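Side-chain contacts in putative Lipoprotein (Shewanella oneidensis, PDB 3U24), which is a putative lipoprotein of unknown function that binds zinc and calcium ions and belongs to a family grouped with metallopeptidases: residues E219-S222 with W223-Q227; Y121-A124 with G125-Q129. All blocks are in the same frame, centred on the assembly; numbering follows the deposited sequence.

Contact 1. Residues E219-S222 with W223-Q227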
ATOM      1  N   GLU A 219     -20.285  22.386 -10.773  1.00 27.53           N
ATOM      2  CA  GLU A 219     -20.971  23.014  -9.639  1.00 28.92           C
ATOM      3  C   GLU A 219     -20.474  22.448  -8.315  1.00 25.93           C
ATOM      4  O   GLU A 219     -20.321  23.161  -7.371  1.00 24.85           O
ATOM      5  CB  GLU A 219     -22.506  22.890  -9.735  1.00 32.24           C
ATOM      6  CG  GLU A 219     -23.085  23.729 -10.879  1.00 37.89           C
ATOM      7  CD  GLU A 219     -24.574  23.464 -11.156  1.00 44.18           C
ATOM      8  OE1 GLU A 219     -25.150  22.476 -10.617  1.00 44.92           O
ATOM      9  OE2 GLU A 219     -25.162  24.272 -11.928  1.00 50.93           O
ATOM     10  N   HIS A 220     -20.198  21.163  -8.258  1.00 24.09           N
ATOM     11  CA  HIS A 220     -19.605  20.617  -7.038  1.00 23.19           C
ATOM     12  C   HIS A 220     -18.220  21.187  -6.760  1.00 22.76           C
ATOM     13  O   HIS A 220     -17.895  21.483  -5.628  1.00 21.85           O
ATOM     14  CB  HIS A 220     -19.592  19.119  -7.062  1.00 21.58           C
ATOM     15  CG  HIS A 220     -19.127  18.499  -5.770  1.00 20.84           C
ATOM     16  ND1 HIS A 220     -19.911  18.422  -4.670  1.00 20.59           N
ATOM     17  CD2 HIS A 220     -17.931  17.908  -5.438  1.00 19.79           C
ATOM     18  CE1 HIS A 220     -19.221  17.835  -3.692  1.00 20.17           C
ATOM     19  NE2 HIS A 220     -18.020  17.513  -4.164  1.00 19.78           N
ATOM     20  N   ILE A 221     -17.415  21.358  -7.790  1.00 23.11           N
ATOM     21  CA  ILE A 221     -16.078  21.947  -7.605  1.00 24.39           C
ATOM     22  C   ILE A 221     -16.194  23.387  -7.096  1.00 25.15           C
ATOM     23  O   ILE A 221     -15.411  23.773  -6.226  1.00 24.96           O
ATOM     24  CB  ILE A 221     -15.272  21.925  -8.884  1.00 24.92           C
ATOM     25  CG1 ILE A 221     -14.909  20.454  -9.187  1.00 24.45           C
ATOM     26  CG2 ILE A 221     -14.044  22.866  -8.789  1.00 24.53           C
ATOM     27  CD1 ILE A 221     -14.625  20.206 -10.666  1.00 24.74           C
ATOM     28  N   SER A 222     -17.190  24.143  -7.588  1.00 25.50           N
ATOM     29  CA  SER A 222     -17.421  25.510  -7.094  1.00 27.28           C
ATOM     30  C   SER A 222     -17.810  25.470  -5.629  1.00 26.27           C
ATOM     31  O   SER A 222     -17.381  26.299  -4.831  1.00 25.87           O
ATOM     32  CB  SER A 222     -18.544  26.247  -7.831  1.00 28.81           C
ATOM     33  OG  SER A 222     -18.188  26.385  -9.200  1.00 33.93           O
ATOM     34  N   TRP A 223     -18.657  24.523  -5.288  1.00 24.38           N
ATOM     35  CA  TRP A 223     -19.018  24.390  -3.903  1.00 24.18           C
ATOM     36  C   TRP A 223     -17.790  24.042  -3.041  1.00 23.31           C
ATOM     37  O   TRP A 223     -17.571  24.644  -1.988  1.00 22.91           O
ATOM     38  CB  TRP A 223     -20.122  23.398  -3.770  1.00 23.12           C
ATOM     39  CG  TRP A 223     -20.588  23.166  -2.362  1.00 23.14           C
ATOM     40  CD1 TRP A 223     -21.583  23.861  -1.679  1.00 23.25           C
ATOM     41  CD2 TRP A 223     -20.152  22.100  -1.442  1.00 22.17           C
ATOM     42  NE1 TRP A 223     -21.780  23.306  -0.450  1.00 23.40           N
ATOM     43  CE2 TRP A 223     -20.947  22.253  -0.241  1.00 22.48           C
ATOM     44  CE3 TRP A 223     -19.202  21.090  -1.498  1.00 22.03           C
ATOM     45  CZ2 TRP A 223     -20.765  21.441   0.875  1.00 22.53           C
ATOM     46  CZ3 TRP A 223     -19.049  20.242  -0.402  1.00 21.98           C
ATOM     47  CH2 TRP A 223     -19.818  20.404   0.768  1.00 22.26           C
ATOM     48  N   LEU A 224     -16.979  23.103  -3.501  1.00 22.76           N
ATOM     49  CA  LEU A 224     -15.763  22.720  -2.771  1.00 22.40           C
ATOM     50  C   LEU A 224     -14.847  23.930  -2.595  1.00 22.80           C
ATOM     51  O   LEU A 224     -14.314  24.133  -1.529  1.00 22.06           O
ATOM     52  CB  LEU A 224     -15.039  21.561  -3.454  1.00 21.52           C
ATOM     53  CG  LEU A 224     -15.652  20.133  -3.425  1.00 20.87           C
ATOM     54  CD1 LEU A 224     -14.865  19.165  -4.299  1.00 19.92           C
ATOM     55  CD2 LEU A 224     -15.737  19.575  -2.018  1.00 20.50           C
ATOM     56  N   ASN A 225     -14.717  24.755  -3.632  1.00 24.16           N
ATOM     57  CA  ASN A 225     -13.899  25.967  -3.539  1.00 25.13           C
ATOM     58  C   ASN A 225     -14.452  26.933  -2.502  1.00 25.81           C
ATOM     59  O   ASN A 225     -13.675  27.543  -1.731  1.00 25.57           O
ATOM     60  CB  ASN A 225     -13.746  26.694  -4.888  1.00 25.90           C
ATOM     61  CG  ASN A 225     -12.741  26.020  -5.837  1.00 27.31           C
ATOM     62  OD1 ASN A 225     -11.812  25.294  -5.443  1.00 28.23           O
ATOM     63  ND2 ASN A 225     -12.944  26.263  -7.111  1.00 27.89           N
ATOM     64  N   ALA A 226     -15.778  27.094  -2.472  1.00 25.39           N
ATOM     65  CA  ALA A 226     -16.375  27.933  -1.444  1.00 25.73           C
ATOM     66  C   ALA A 226     -16.075  27.338  -0.054  1.00 25.54           C
ATOM     67  O   ALA A 226     -15.777  28.084   0.897  1.00 25.87           O
ATOM     68  CB  ALA A 226     -17.891  28.152  -1.668  1.00 24.79           C
ATOM     69  N   GLN A 227     -16.097  26.018   0.079  1.00 25.67           N
ATOM     70  CA  GLN A 227     -15.777  25.418   1.387  1.00 26.72           C
ATOM     71  C   GLN A 227     -14.315  25.681   1.828  1.00 25.36           C
ATOM     72  O   GLN A 227     -14.072  26.055   2.955  1.00 25.07           O
ATOM     73  CB  GLN A 227     -16.092  23.924   1.436  1.00 27.85           C
ATOM     74  CG  GLN A 227     -17.570  23.617   1.234  1.00 31.17           C
ATOM     75  CD  GLN A 227     -18.387  23.945   2.472  1.00 34.55           C
ATOM     76  OE1 GLN A 227     -18.101  23.450   3.585  1.00 43.14           O
ATOM     77  NE2 GLN A 227     -19.380  24.753   2.304  1.00 33.54           N
TER

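Contact 2. Residues Y121-A124 with G125-Q129. With EDO (1,2-ethanediol), chain P; EDO (1,2-ethanediol), chain S.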
ATOM      1  N   TYR A 121     -15.628  11.583  -2.009  1.00 21.90           N
ATOM      2  CA  TYR A 121     -16.669  11.759  -2.993  1.00 21.68           C
ATOM      3  C   TYR A 121     -16.100  12.220  -4.329  1.00 21.37           C
ATOM      4  O   TYR A 121     -15.760  13.397  -4.539  1.00 22.36           O
ATOM      5  CB  TYR A 121     -17.699  12.745  -2.481  1.00 22.35           C
ATOM      6  CG  TYR A 121     -18.271  12.334  -1.151  1.00 22.75           C
ATOM      7  CD1 TYR A 121     -19.316  11.445  -1.092  1.00 23.83           C
ATOM      8  CD2 TYR A 121     -17.742  12.792   0.037  1.00 22.61           C
ATOM      9  CE1 TYR A 121     -19.842  11.043   0.103  1.00 24.46           C
ATOM     10  CE2 TYR A 121     -18.272  12.410   1.245  1.00 23.43           C
ATOM     11  CZ  TYR A 121     -19.341  11.547   1.271  1.00 24.12           C
ATOM     12  OH  TYR A 121     -19.918  11.121   2.446  1.00 25.78           O
ATOM     13  N   ASN A 122     -15.999  11.278  -5.248  1.00 20.82           N
ATOM     14  CA  ASN A 122     -15.432  11.540  -6.589  1.00 21.00           C
ATOM     15  C   ASN A 122     -15.829  10.396  -7.522  1.00 19.84           C
ATOM     16  O   ASN A 122     -15.501   9.239  -7.261  1.00 19.46           O
ATOM     17  CB  ASN A 122     -13.896  11.647  -6.508  1.00 21.10           C
ATOM     18  CG  ASN A 122     -13.246  12.131  -7.820  1.00 22.03           C
ATOM     19  OD1 ASN A 122     -13.845  12.084  -8.924  1.00 21.96           O
ATOM     20  ND2 ASN A 122     -11.990  12.609  -7.698  1.00 22.10           N
ATOM     21  N   VAL A 123     -16.552  10.707  -8.586  1.00 19.60           N
ATOM     22  CA  VAL A 123     -16.994   9.616  -9.505  1.00 19.92           C
ATOM     23  C   VAL A 123     -15.904   9.153 -10.504  1.00 20.10           C
ATOM     24  O   VAL A 123     -16.054   8.120 -11.152  1.00 20.98           O
ATOM     25  CB  VAL A 123     -18.286  10.013 -10.257  1.00 19.57           C
ATOM     26  CG1 VAL A 123     -19.362  10.403  -9.251  1.00 19.21           C
ATOM     27  CG2 VAL A 123     -18.008  11.162 -11.233  1.00 19.74           C
ATOM     28  N   ALA A 124     -14.809   9.887 -10.597  1.00 20.23           N
ATOM     29  CA  ALA A 124     -13.859   9.723 -11.715  1.00 20.96           C
ATOM     30  C   ALA A 124     -13.286   8.300 -11.764  1.00 20.98           C
ATOM     31  O   ALA A 124     -13.265   7.656 -12.841  1.00 21.68           O
ATOM     32  CB  ALA A 124     -12.733  10.779 -11.633  1.00 20.30           C
ATOM     33  N   GLY A 125     -12.887   7.807 -10.590  1.00 20.64           N
ATOM     34  CA  GLY A 125     -12.271   6.508 -10.404  1.00 20.20           C
ATOM     35  C   GLY A 125     -13.043   5.341 -11.015  1.00 20.64           C
ATOM     36  O   GLY A 125     -12.488   4.516 -11.753  1.00 21.09           O
ATOM     37  N   GLY A 126     -14.319   5.265 -10.719  1.00 20.02           N
ATOM     38  CA  GLY A 126     -15.141   4.175 -11.246  1.00 20.38           C
ATOM     39  C   GLY A 126     -15.270   4.239 -12.773  1.00 20.31           C
ATOM     40  O   GLY A 126     -15.227   3.212 -13.471  1.00 19.33           O
ATOM     41  N   PHE A 127     -15.403   5.462 -13.284  1.00 20.12           N
ATOM     42  CA  PHE A 127     -15.497   5.666 -14.713  1.00 20.19           C
ATOM     43  C   PHE A 127     -14.189   5.310 -15.398  1.00 20.81           C
ATOM     44  O   PHE A 127     -14.224   4.664 -16.426  1.00 20.93           O
ATOM     45  CB  PHE A 127     -15.947   7.097 -15.050  1.00 19.90           C
ATOM     46  CG  PHE A 127     -17.432   7.299 -14.897  1.00 19.84           C
ATOM     47  CD1 PHE A 127     -18.282   7.013 -15.943  1.00 19.75           C
ATOM     48  CD2 PHE A 127     -17.970   7.765 -13.711  1.00 19.32           C
ATOM     49  CE1 PHE A 127     -19.644   7.199 -15.817  1.00 20.24           C
ATOM     50  CE2 PHE A 127     -19.333   7.967 -13.579  1.00 19.59           C
ATOM     51  CZ  PHE A 127     -20.173   7.676 -14.624  1.00 20.02           C
ATOM     52  N   ALA A 128     -13.046   5.697 -14.827  1.00 21.28           N
ATOM     53  CA  ALA A 128     -11.735   5.382 -15.436  1.00 21.76           C
ATOM     54  C   ALA A 128     -11.526   3.872 -15.506  1.00 22.95           C
ATOM     55  O   ALA A 128     -11.042   3.377 -16.515  1.00 23.71           O
ATOM     56  CB  ALA A 128     -10.583   6.079 -14.683  1.00 20.66           C
ATOM     57  N   GLN A 129     -11.923   3.134 -14.466  1.00 24.27           N
ATOM     58  CA  GLN A 129     -11.798   1.676 -14.494  1.00 26.68           C
ATOM     59  C   GLN A 129     -12.609   1.056 -15.611  1.00 25.72           C
ATOM     60  O   GLN A 129     -12.218   0.020 -16.120  1.00 28.02           O
ATOM     61  CB  GLN A 129     -12.303   0.977 -13.234  1.00 28.76           C
ATOM     62  CG  GLN A 129     -11.552   1.274 -11.966  1.00 33.00           C
ATOM     63  CD  GLN A 129     -10.153   0.676 -11.905  1.00 36.12           C
ATOM     64  OE1 GLN A 129      -9.952  -0.540 -12.034  1.00 40.72           O
ATOM     65  NE2 GLN A 129      -9.183   1.536 -11.641  1.00 36.82           N
TER
HETATM   66  C1  EDO P 600     -15.860   5.490  -7.388  1.00 37.05           C
HETATM   67  O1  EDO P 600     -15.361   6.548  -8.225  1.00 32.15           O
HETATM   68  C2  EDO P 600     -17.307   5.726  -6.912  1.00 36.58           C
HETATM   69  O2  EDO P 600     -18.195   5.508  -8.008  1.00 32.92           O
HETATM   70  C1  EDO S 603     -13.429   6.893  -3.889  1.00 52.05           C
HETATM   71  O1  EDO S 603     -14.515   7.351  -4.719  1.00 53.52           O
HETATM   72  C2  EDO S 603     -12.518   8.057  -3.460  1.00 47.10           C
HETATM   73  O2  EDO S 603     -11.811   8.665  -4.552  1.00 40.58           O
HETATM   74  O   HOH W   1     -12.514   8.765  -7.926  1.00 34.22           O

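Contact 1. Residues E219-S222 with W223-Q227
Two successive turns of the long helix 200-234 meet here, and the contact is the i to i+3 and i to i+4 packing of an alpha-helix, with H220 set against W223 and L224. The backbone supplies the frame: four amides in a row reach back four residues, from W223 N to E219 O through to A226 N on S222 O, the shortest being L224 N to H220 O at 2.8 Å.

On the buried side, H220 has its CG anti to the backbone N (chi1 -174°), which swings the imidazole along the helix toward the next turn. There its CD2 meets L224 CD1 at 3.5 Å, while NE2 lies 3.6 Å from L224 CG. On the other flank, H220 CE1 comes obliquely to 3.9 Å from W223 CE3. The imidazole and the six-membered ring of the indole are nearly parallel, at 25°, but slid so far apart, 5.6 Å between centroids, that they hardly overlap. H220 ND1 is hydrogen-bonded to R160 NH1 of helix 152-162, which helps hold the ring's rotation, and L224 also packs on A174 and V175 of helix 168-179. An alanine in place of H220 would probably leave R160 without this bond and open a gap beside L224 CD1 and the indole.

The indole has a second neighbour within its own segment: Q227 CG sits 3.7 Å above one face, offset toward the rim. On a different flank of the helix, I221 and N225 run side by side in the same direction, and I221 CG2 touches N225 ND2 at 3.9 Å.

Contact 2. Residues Y121-A124 with G125-Q129
V123 and F127 lie side by side and point the same way, with the phenyl ring brought up to the valine by one edge. F127 CE2 is 4.0 Å from V123 CB, and the neighbouring ring carbon CD2 comes to 3.2 Å from V123 O, which sits at the edge in the plane of the ring. F127 CG stands anti to its carbonyl carbon (chi1 -79°), an arrangement that leans the ring back toward the start of the helix. F127 also meets F185 edge to face and packs on V145 of helix 138-148 and I152 of helix 152-162.

N122 caps the same turn through its side chain. Its OD1 accepts from A124 N at 2.9 Å, the donor standing 41° out of the carbonyl plane. This is a capping bond at the N-terminus of helix 124-131, where a side-chain acceptor serves an amide of the first turn. The regular pattern then takes over: A128 N reaches A124 O at 2.8 Å and nearly straight along the C=O, whereas F127 N to V123 O, at 3.5 Å, is weak.

Small molecules serve two further amides of this turn. A water accepts from G125 N and donates to N122 O, and one 1,2-ethanediol, probably from the crystallisation liquor, accepts a hydrogen bond from G126 N on its O1 (3.0 Å) and donates one from the same O1 to N122 O (2.9 Å). R148 also bonds to ethanediol.

In the fold
Contact 1 lies mid-helix in 200-234, its centre about 30 Å from the centre of the chain, while contact 2 forms the start of helix 124-131, its centre about 19 Å from that point. Each is partly buried, but only contact 1 has fully exposed residues among those that touch. Their centres are 18 Å apart and they do not touch; helix 152-162 links them, since Y156 meets the H220 ring and also bonds V123 N through its hydroxyl. Both use helical bonds and a packed ring; contact 2 adds the N-terminal cap and amides served by water and ethanediol. It also lies nearer a metal site, G126 being about 11 Å from a bound zinc ion and not a ligand of it.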